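Glycerate dehydrogenase/glyoxylate reductase (Thermus thermophilus, PDB 2CUK) probably reduces glyoxylate and hydroxypyruvate with a nicotinamide cofactor, as a member of the D-isomer specific 2-hydroxyacid dehydrogenase family. Local coordinates at residues L4-L9 / V45-T50; V68-S73 / R90-P95. All coordinates share one frame; numbering follows the deposited sequence.

Contact 1. Residues L4-L9 / V45-T50; sequences LVTRTL and VGLIPT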
ATOM      1  N   LEU A   4       7.979 -20.307  30.245  1.00 29.09           N
ATOM      2  CA  LEU A   4       6.771 -19.500  30.180  1.00 28.93           C
ATOM      3  C   LEU A   4       6.794 -18.542  28.991  1.00 28.76           C
ATOM      4  O   LEU A   4       7.725 -17.750  28.833  1.00 27.90           O
ATOM      5  CB  LEU A   4       6.592 -18.702  31.473  1.00 27.89           C
ATOM      6  CG  LEU A   4       5.396 -17.747  31.515  1.00 30.41           C
ATOM      7  CD1 LEU A   4       4.104 -18.527  31.310  1.00 32.20           C
ATOM      8  CD2 LEU A   4       5.370 -17.017  32.843  1.00 31.11           C
ATOM      9  N   VAL A   5       5.766 -18.637  28.154  1.00 28.41           N
ATOM     10  CA  VAL A   5       5.622 -17.779  26.984  1.00 27.51           C
ATOM     11  C   VAL A   5       4.383 -16.942  27.291  1.00 27.65           C
ATOM     12  O   VAL A   5       3.277 -17.472  27.395  1.00 26.73           O
ATOM     13  CB  VAL A   5       5.398 -18.610  25.704  1.00 28.13           C
ATOM     14  CG1 VAL A   5       5.462 -17.708  24.479  1.00 27.54           C
ATOM     15  CG2 VAL A   5       6.443 -19.714  25.613  1.00 26.54           C
ATOM     16  N   THR A   6       4.583 -15.635  27.443  1.00 26.33           N
ATOM     17  CA  THR A   6       3.506 -14.719  27.801  1.00 26.43           C
ATOM     18  C   THR A   6       2.351 -14.552  26.817  1.00 25.71           C
ATOM     19  O   THR A   6       1.314 -13.999  27.179  1.00 26.77           O
ATOM     20  CB  THR A   6       4.068 -13.328  28.124  1.00 26.50           C
ATOM     21  OG1 THR A   6       4.694 -12.781  26.956  1.00 24.03           O
ATOM     22  CG2 THR A   6       5.097 -13.426  29.252  1.00 27.54           C
ATOM     23  N   ARG A   7       2.522 -15.021  25.585  1.00 25.19           N
ATOM     24  CA  ARG A   7       1.465 -14.915  24.577  1.00 25.49           C
ATOM     25  C   ARG A   7       1.542 -16.077  23.596  1.00 24.77           C
ATOM     26  O   ARG A   7       2.597 -16.685  23.427  1.00 24.72           O
ATOM     27  CB  ARG A   7       1.595 -13.606  23.789  1.00 24.33           C
ATOM     28  CG  ARG A   7       1.438 -12.336  24.601  1.00 23.93           C
ATOM     29  CD  ARG A   7       0.022 -12.154  25.132  1.00 23.59           C
ATOM     30  NE  ARG A   7      -0.133 -10.840  25.751  1.00 25.80           N
ATOM     31  CZ  ARG A   7       0.547 -10.430  26.818  1.00 27.11           C
ATOM     32  NH1 ARG A   7       1.427 -11.237  27.398  1.00 26.24           N
ATOM     33  NH2 ARG A   7       0.368  -9.203  27.291  1.00 26.18           N
ATOM     34  N   THR A   8       0.422 -16.384  22.947  1.00 24.80           N
ATOM     35  CA  THR A   8       0.403 -17.456  21.962  1.00 23.80           C
ATOM     36  C   THR A   8       1.172 -16.968  20.736  1.00 23.91           C
ATOM     37  O   THR A   8       1.079 -15.798  20.361  1.00 22.08           O
ATOM     38  CB  THR A   8      -1.030 -17.822  21.555  1.00 25.09           C
ATOM     39  OG1 THR A   8      -1.741 -16.633  21.191  1.00 26.55           O
ATOM     40  CG2 THR A   8      -1.751 -18.505  22.707  1.00 26.70           C
ATOM     41  N   LEU A   9       1.932 -17.863  20.116  1.00 22.80           N
ATOM     42  CA  LEU A   9       2.737 -17.504  18.955  1.00 24.11           C
ATOM     43  C   LEU A   9       2.324 -18.269  17.705  1.00 25.62           C
ATOM     44  O   LEU A   9       1.849 -19.401  17.787  1.00 27.50           O
ATOM     45  CB  LEU A   9       4.218 -17.779  19.236  1.00 22.31           C
ATOM     46  CG  LEU A   9       4.817 -17.197  20.521  1.00 23.46           C
ATOM     47  CD1 LEU A   9       6.282 -17.607  20.615  1.00 22.29           C
ATOM     48  CD2 LEU A   9       4.683 -15.676  20.530  1.00 21.85           C
ATOM     49  N   VAL A  45      12.418 -21.827  34.249  1.00 32.95           N
ATOM     50  CA  VAL A  45      13.834 -21.692  33.932  1.00 31.96           C
ATOM     51  C   VAL A  45      14.030 -20.803  32.703  1.00 31.00           C
ATOM     52  O   VAL A  45      15.099 -20.226  32.510  1.00 29.72           O
ATOM     53  CB  VAL A  45      14.476 -23.072  33.667  1.00 32.90           C
ATOM     54  CG1 VAL A  45      13.897 -23.689  32.403  1.00 31.15           C
ATOM     55  CG2 VAL A  45      15.982 -22.929  33.553  1.00 34.08           C
ATOM     56  N   GLY A  46      12.989 -20.695  31.879  1.00 30.26           N
ATOM     57  CA  GLY A  46      13.065 -19.875  30.681  1.00 29.83           C
ATOM     58  C   GLY A  46      11.831 -19.008  30.502  1.00 29.65           C
ATOM     59  O   GLY A  46      10.734 -19.394  30.903  1.00 28.46           O
ATOM     60  N   LEU A  47      12.004 -17.836  29.899  1.00 29.24           N
ATOM     61  CA  LEU A  47      10.885 -16.920  29.682  1.00 27.40           C
ATOM     62  C   LEU A  47      10.950 -16.232  28.323  1.00 26.91           C
ATOM     63  O   LEU A  47      12.006 -15.743  27.918  1.00 24.22           O
ATOM     64  CB  LEU A  47      10.859 -15.847  30.776  1.00 27.70           C
ATOM     65  CG  LEU A  47       9.794 -14.754  30.638  1.00 28.31           C
ATOM     66  CD1 LEU A  47       8.420 -15.344  30.910  1.00 28.47           C
ATOM     67  CD2 LEU A  47      10.081 -13.614  31.605  1.00 28.56           C
ATOM     68  N   ILE A  48       9.815 -16.206  27.625  1.00 26.48           N
ATOM     69  CA  ILE A  48       9.718 -15.542  26.325  1.00 24.41           C
ATOM     70  C   ILE A  48       8.584 -14.529  26.436  1.00 24.13           C
ATOM     71  O   ILE A  48       7.414 -14.869  26.258  1.00 23.88           O
ATOM     72  CB  ILE A  48       9.383 -16.527  25.189  1.00 25.68           C
ATOM     73  CG1 ILE A  48      10.466 -17.602  25.090  1.00 25.37           C
ATOM     74  CG2 ILE A  48       9.271 -15.764  23.867  1.00 23.95           C
ATOM     75  CD1 ILE A  48      10.129 -18.727  24.141  1.00 25.50           C
ATOM     76  N   PRO A  49       8.917 -13.266  26.746  1.00 22.27           N
ATOM     77  CA  PRO A  49       7.926 -12.199  26.889  1.00 21.98           C
ATOM     78  C   PRO A  49       7.738 -11.396  25.612  1.00 22.24           C
ATOM     79  O   PRO A  49       8.413 -11.642  24.607  1.00 20.99           O
ATOM     80  CB  PRO A  49       8.522 -11.348  27.996  1.00 21.83           C
ATOM     81  CG  PRO A  49       9.977 -11.347  27.607  1.00 21.45           C
ATOM     82  CD  PRO A  49      10.247 -12.795  27.179  1.00 21.34           C
ATOM     83  N   THR A  50       6.814 -10.438  25.672  1.00 22.47           N
ATOM     84  CA  THR A  50       6.516  -9.542  24.558  1.00 23.07           C
ATOM     85  C   THR A  50       6.686  -8.115  25.068  1.00 24.27           C
ATOM     86  O   THR A  50       6.935  -7.904  26.256  1.00 22.90           O
ATOM     87  CB  THR A  50       5.059  -9.702  24.042  1.00 23.93           C
ATOM     88  OG1 THR A  50       4.137  -9.337  25.077  1.00 25.42           O
ATOM     89  CG2 THR A  50       4.795 -11.133  23.606  1.00 21.36           C
TER
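At Gly46 the strand 46-48 takes up its parallel partner 2-5: Gly46 O receives Leu4 N at 3.0 Å, the donor standing somewhat above the carbonyl plane. Leu47 follows, its CG anti to the backbone N like that of Leu4, so that the two leucines run side by side, and Leu47 CD1 rests 3.9 Å from Leu4 CB on the face where Leu4 also touches Leu37 and Arg40 of helix 34-41. Ile48 N donates to Leu4 O at 2.9 Å, nearly along the C=O axis, and Ile48 O takes Thr6 N. The isoleucine side chain lies on the other face, CD1 4.1 Å from Val5 CG2, and packs against Leu297 of helix 283-301. Pro49 ends the pairing, and its CA lies 3.3 Å from Thr6 OG1. Thr50 then sets its methyl CG2 3.7 Å from Arg7 CG, while Thr50 OG1 sits over one face of the guanidinium, toward its rim. Arg7 bends at chi2 (-67°) and folds back, so that NH1 reaches Thr6 O at 2.8 Å and forms a salt bridge with Asp53. An alanine in place of Arg7 would probably loosen this loop, since the guanidinium's bonds and the CG packing would go. Asp53 also binds both threonine hydroxyls, so beyond the strand ends one carboxylate ties the two segments together, its charge probably balanced by the arginine.

Contact 2. Residues V68-S73 / R90-P95; sequences VIACYS and RVTHTP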
ATOM      1  N   VAL A  68      17.183 -17.473  31.446  1.00 28.77           N
ATOM      2  CA  VAL A  68      17.178 -16.659  30.243  1.00 26.12           C
ATOM      3  C   VAL A  68      15.848 -16.005  29.923  1.00 25.31           C
ATOM      4  O   VAL A  68      14.780 -16.584  30.128  1.00 23.86           O
ATOM      5  CB  VAL A  68      17.597 -17.503  29.019  1.00 25.51           C
ATOM      6  CG1 VAL A  68      16.654 -18.690  28.869  1.00 23.31           C
ATOM      7  CG2 VAL A  68      17.578 -16.652  27.755  1.00 26.22           C
ATOM      8  N   ILE A  69      15.937 -14.783  29.421  1.00 24.43           N
ATOM      9  CA  ILE A  69      14.771 -14.027  29.002  1.00 24.45           C
ATOM     10  C   ILE A  69      14.967 -13.834  27.500  1.00 23.74           C
ATOM     11  O   ILE A  69      15.712 -12.950  27.071  1.00 22.51           O
ATOM     12  CB  ILE A  69      14.702 -12.644  29.691  1.00 25.29           C
ATOM     13  CG1 ILE A  69      14.566 -12.819  31.206  1.00 24.30           C
ATOM     14  CG2 ILE A  69      13.518 -11.851  29.146  1.00 26.96           C
ATOM     15  CD1 ILE A  69      14.563 -11.511  31.969  1.00 25.93           C
ATOM     16  N   ALA A  70      14.331 -14.691  26.708  1.00 21.94           N
ATOM     17  CA  ALA A  70      14.432 -14.613  25.255  1.00 20.99           C
ATOM     18  C   ALA A  70      13.265 -13.786  24.738  1.00 21.14           C
ATOM     19  O   ALA A  70      12.160 -14.298  24.532  1.00 21.30           O
ATOM     20  CB  ALA A  70      14.406 -16.013  24.645  1.00 21.64           C
ATOM     21  N   CYS A  71      13.521 -12.501  24.535  1.00 21.24           N
ATOM     22  CA  CYS A  71      12.504 -11.570  24.065  1.00 22.38           C
ATOM     23  C   CYS A  71      11.957 -11.851  22.678  1.00 21.69           C
ATOM     24  O   CYS A  71      12.706 -12.118  21.741  1.00 20.70           O
ATOM     25  CB  CYS A  71      13.049 -10.141  24.091  1.00 24.73           C
ATOM     26  SG  CYS A  71      13.434  -9.549  25.740  1.00 26.31           S
ATOM     27  N   TYR A  72      10.636 -11.777  22.564  1.00 21.89           N
ATOM     28  CA  TYR A  72       9.958 -11.971  21.296  1.00 22.29           C
ATOM     29  C   TYR A  72       9.800 -10.554  20.746  1.00 22.33           C
ATOM     30  O   TYR A  72       8.692 -10.024  20.673  1.00 23.62           O
ATOM     31  CB  TYR A  72       8.582 -12.619  21.517  1.00 21.47           C
ATOM     32  CG  TYR A  72       7.839 -12.952  20.238  1.00 19.48           C
ATOM     33  CD1 TYR A  72       8.286 -13.966  19.391  1.00 19.77           C
ATOM     34  CD2 TYR A  72       6.705 -12.232  19.860  1.00 21.95           C
ATOM     35  CE1 TYR A  72       7.622 -14.257  18.195  1.00 19.14           C
ATOM     36  CE2 TYR A  72       6.034 -12.507  18.662  1.00 18.90           C
ATOM     37  CZ  TYR A  72       6.497 -13.517  17.837  1.00 19.83           C
ATOM     38  OH  TYR A  72       5.846 -13.779  16.649  1.00 21.12           O
ATOM     39  N   SER A  73      10.929  -9.943  20.392  1.00 21.68           N
ATOM     40  CA  SER A  73      10.969  -8.584  19.860  1.00 22.22           C
ATOM     41  C   SER A  73      12.420  -8.145  19.675  1.00 23.47           C
ATOM     42  O   SER A  73      13.337  -8.800  20.175  1.00 23.39           O
ATOM     43  CB  SER A  73      10.274  -7.615  20.821  1.00 23.94           C
ATOM     44  OG  SER A  73      10.884  -7.633  22.105  1.00 24.78           O
ATOM     45  N   ARG A  90      20.458 -14.322  31.406  1.00 27.16           N
ATOM     46  CA  ARG A  90      20.802 -13.898  30.053  1.00 27.96           C
ATOM     47  C   ARG A  90      19.582 -13.261  29.399  1.00 27.73           C
ATOM     48  O   ARG A  90      18.449 -13.646  29.677  1.00 28.41           O
ATOM     49  CB  ARG A  90      21.269 -15.088  29.203  1.00 28.42           C
ATOM     50  CG  ARG A  90      22.501 -15.810  29.736  1.00 32.34           C
ATOM     51  CD  ARG A  90      23.643 -14.845  30.029  1.00 31.98           C
ATOM     52  NE  ARG A  90      24.126 -14.155  28.836  1.00 33.81           N
ATOM     53  CZ  ARG A  90      24.816 -14.732  27.858  1.00 33.90           C
ATOM     54  NH1 ARG A  90      25.111 -16.024  27.917  1.00 34.48           N
ATOM     55  NH2 ARG A  90      25.226 -14.011  26.824  1.00 33.66           N
ATOM     56  N   VAL A  91      19.817 -12.276  28.539  1.00 26.76           N
ATOM     57  CA  VAL A  91      18.722 -11.614  27.843  1.00 26.66           C
ATOM     58  C   VAL A  91      19.048 -11.553  26.361  1.00 26.06           C
ATOM     59  O   VAL A  91      20.132 -11.109  25.969  1.00 26.25           O
ATOM     60  CB  VAL A  91      18.479 -10.178  28.379  1.00 25.45           C
ATOM     61  CG1 VAL A  91      17.352  -9.511  27.601  1.00 25.89           C
ATOM     62  CG2 VAL A  91      18.122 -10.231  29.859  1.00 25.92           C
ATOM     63  N   THR A  92      18.111 -12.018  25.540  1.00 24.58           N
ATOM     64  CA  THR A  92      18.292 -12.020  24.094  1.00 24.19           C
ATOM     65  C   THR A  92      17.094 -11.380  23.406  1.00 24.57           C
ATOM     66  O   THR A  92      16.063 -11.139  24.034  1.00 23.95           O
ATOM     67  CB  THR A  92      18.451 -13.458  23.548  1.00 23.54           C
ATOM     68  OG1 THR A  92      17.259 -14.208  23.821  1.00 22.86           O
ATOM     69  CG2 THR A  92      19.641 -14.147  24.201  1.00 24.77           C
ATOM     70  N   HIS A  93      17.241 -11.106  22.113  1.00 23.93           N
ATOM     71  CA  HIS A  93      16.162 -10.515  21.336  1.00 24.15           C
ATOM     72  C   HIS A  93      16.171 -11.088  19.922  1.00 24.08           C
ATOM     73  O   HIS A  93      16.917 -12.020  19.633  1.00 25.17           O
ATOM     74  CB  HIS A  93      16.284  -8.984  21.300  1.00 24.07           C
ATOM     75  CG  HIS A  93      17.530  -8.481  20.639  1.00 24.06           C
ATOM     76  ND1 HIS A  93      17.589  -7.258  20.006  1.00 24.75           N
ATOM     77  CD2 HIS A  93      18.767  -9.020  20.531  1.00 25.11           C
ATOM     78  CE1 HIS A  93      18.807  -7.066  19.534  1.00 24.50           C
ATOM     79  NE2 HIS A  93      19.543  -8.121  19.840  1.00 25.54           N
ATOM     80  N   THR A  94      15.349 -10.530  19.040  1.00 24.54           N
ATOM     81  CA  THR A  94      15.263 -11.028  17.669  1.00 24.02           C
ATOM     82  C   THR A  94      15.588  -9.959  16.621  1.00 24.48           C
ATOM     83  O   THR A  94      14.709  -9.518  15.883  1.00 25.13           O
ATOM     84  CB  THR A  94      13.847 -11.582  17.393  1.00 25.80           C
ATOM     85  OG1 THR A  94      12.890 -10.514  17.466  1.00 23.88           O
ATOM     86  CG2 THR A  94      13.485 -12.648  18.427  1.00 22.99           C
ATOM     87  N   PRO A  95      16.862  -9.540  16.535  1.00 24.62           N
ATOM     88  CA  PRO A  95      17.289  -8.520  15.571  1.00 25.24           C
ATOM     89  C   PRO A  95      17.314  -9.002  14.121  1.00 26.59           C
ATOM     90  O   PRO A  95      17.553 -10.183  13.856  1.00 25.97           O
ATOM     91  CB  PRO A  95      18.678  -8.146  16.072  1.00 26.32           C
ATOM     92  CG  PRO A  95      19.193  -9.464  16.578  1.00 25.90           C
ATOM     93  CD  PRO A  95      18.003  -9.999  17.350  1.00 24.00           C
TER
HETATM   94  O   HOH W   1      15.370 -13.663  21.752  1.00 20.77           O
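Strands 68-70 and 90-92 run parallel, their axes 7° apart and 4.6 Å at closest approach, with the ladder Ile69 N to Arg90 O, Thr92 N to Ile69 O and Cys71 N to Thr92 O carrying the pairing just past the strand ends. The first bond runs nearly along the C=O axis and the second lies in the carbonyl plane, whereas Cys71 N stands well above the plane of its acceptor as the strands finish. Ile69 and Val91 share one face, CB of the isoleucine 4.2 Å from CG2 of the valine; Val91 also packs on helix 81-85, the crossover helix of this beta-alpha-beta unit. On the other face Val68 meets helix 283-301, and the Arg90 guanidinium reaches off to a salt bridge with Glu305. Thr92 holds OG1 in the crowded position between its backbone N and carbonyl carbon (chi1 62°), which brings OG1 to 3.2 Å from Ala70 CA, alongside its CB. That hydroxyl is hydrogen-bonded to a water at 2.9 Å, and the water donates to Cys71 O. Further on, Thr94 N bonds to Ser73 O at 2.9 Å, after segment 68-73 has bent through an inverse gamma turn centred on Tyr72. The methyl CG2 of Thr94 comes 3.4 Å from Cys71 O, and Pro95 CD covers one face of the His93 ring, whose ND1 is bonded to Val74 O. Past the last ladder bond, then, the water between Cys71 O and the Thr92 hydroxyl and the Thr94-Ser73 bond carry polar links between the segments.

How the contacts relate
Contacts 1 and 2 are successive slices of one five-stranded parallel sheet, their centres about 10 Å apart, and the seam between them is formed by strands 46-48 and 68-70. There Leu47 O and Ala70 N lie 2.8 Å apart, a probable hydrogen bond, and Pro49 O and Tyr72 N at 3.0 Å probably continue the pairing into the loops. Helix 283-301 covers the same face in both, touching Ile48 in contact 1 and Val68 and Thr92 in contact 2. Pro134 of the second subunit packs on Arg7 and Leu9 in contact 1 and on Tyr72 in contact 2. The sheet is distinct from the six-stranded one that carries the probable Rossmann-type nucleotide-binding motif.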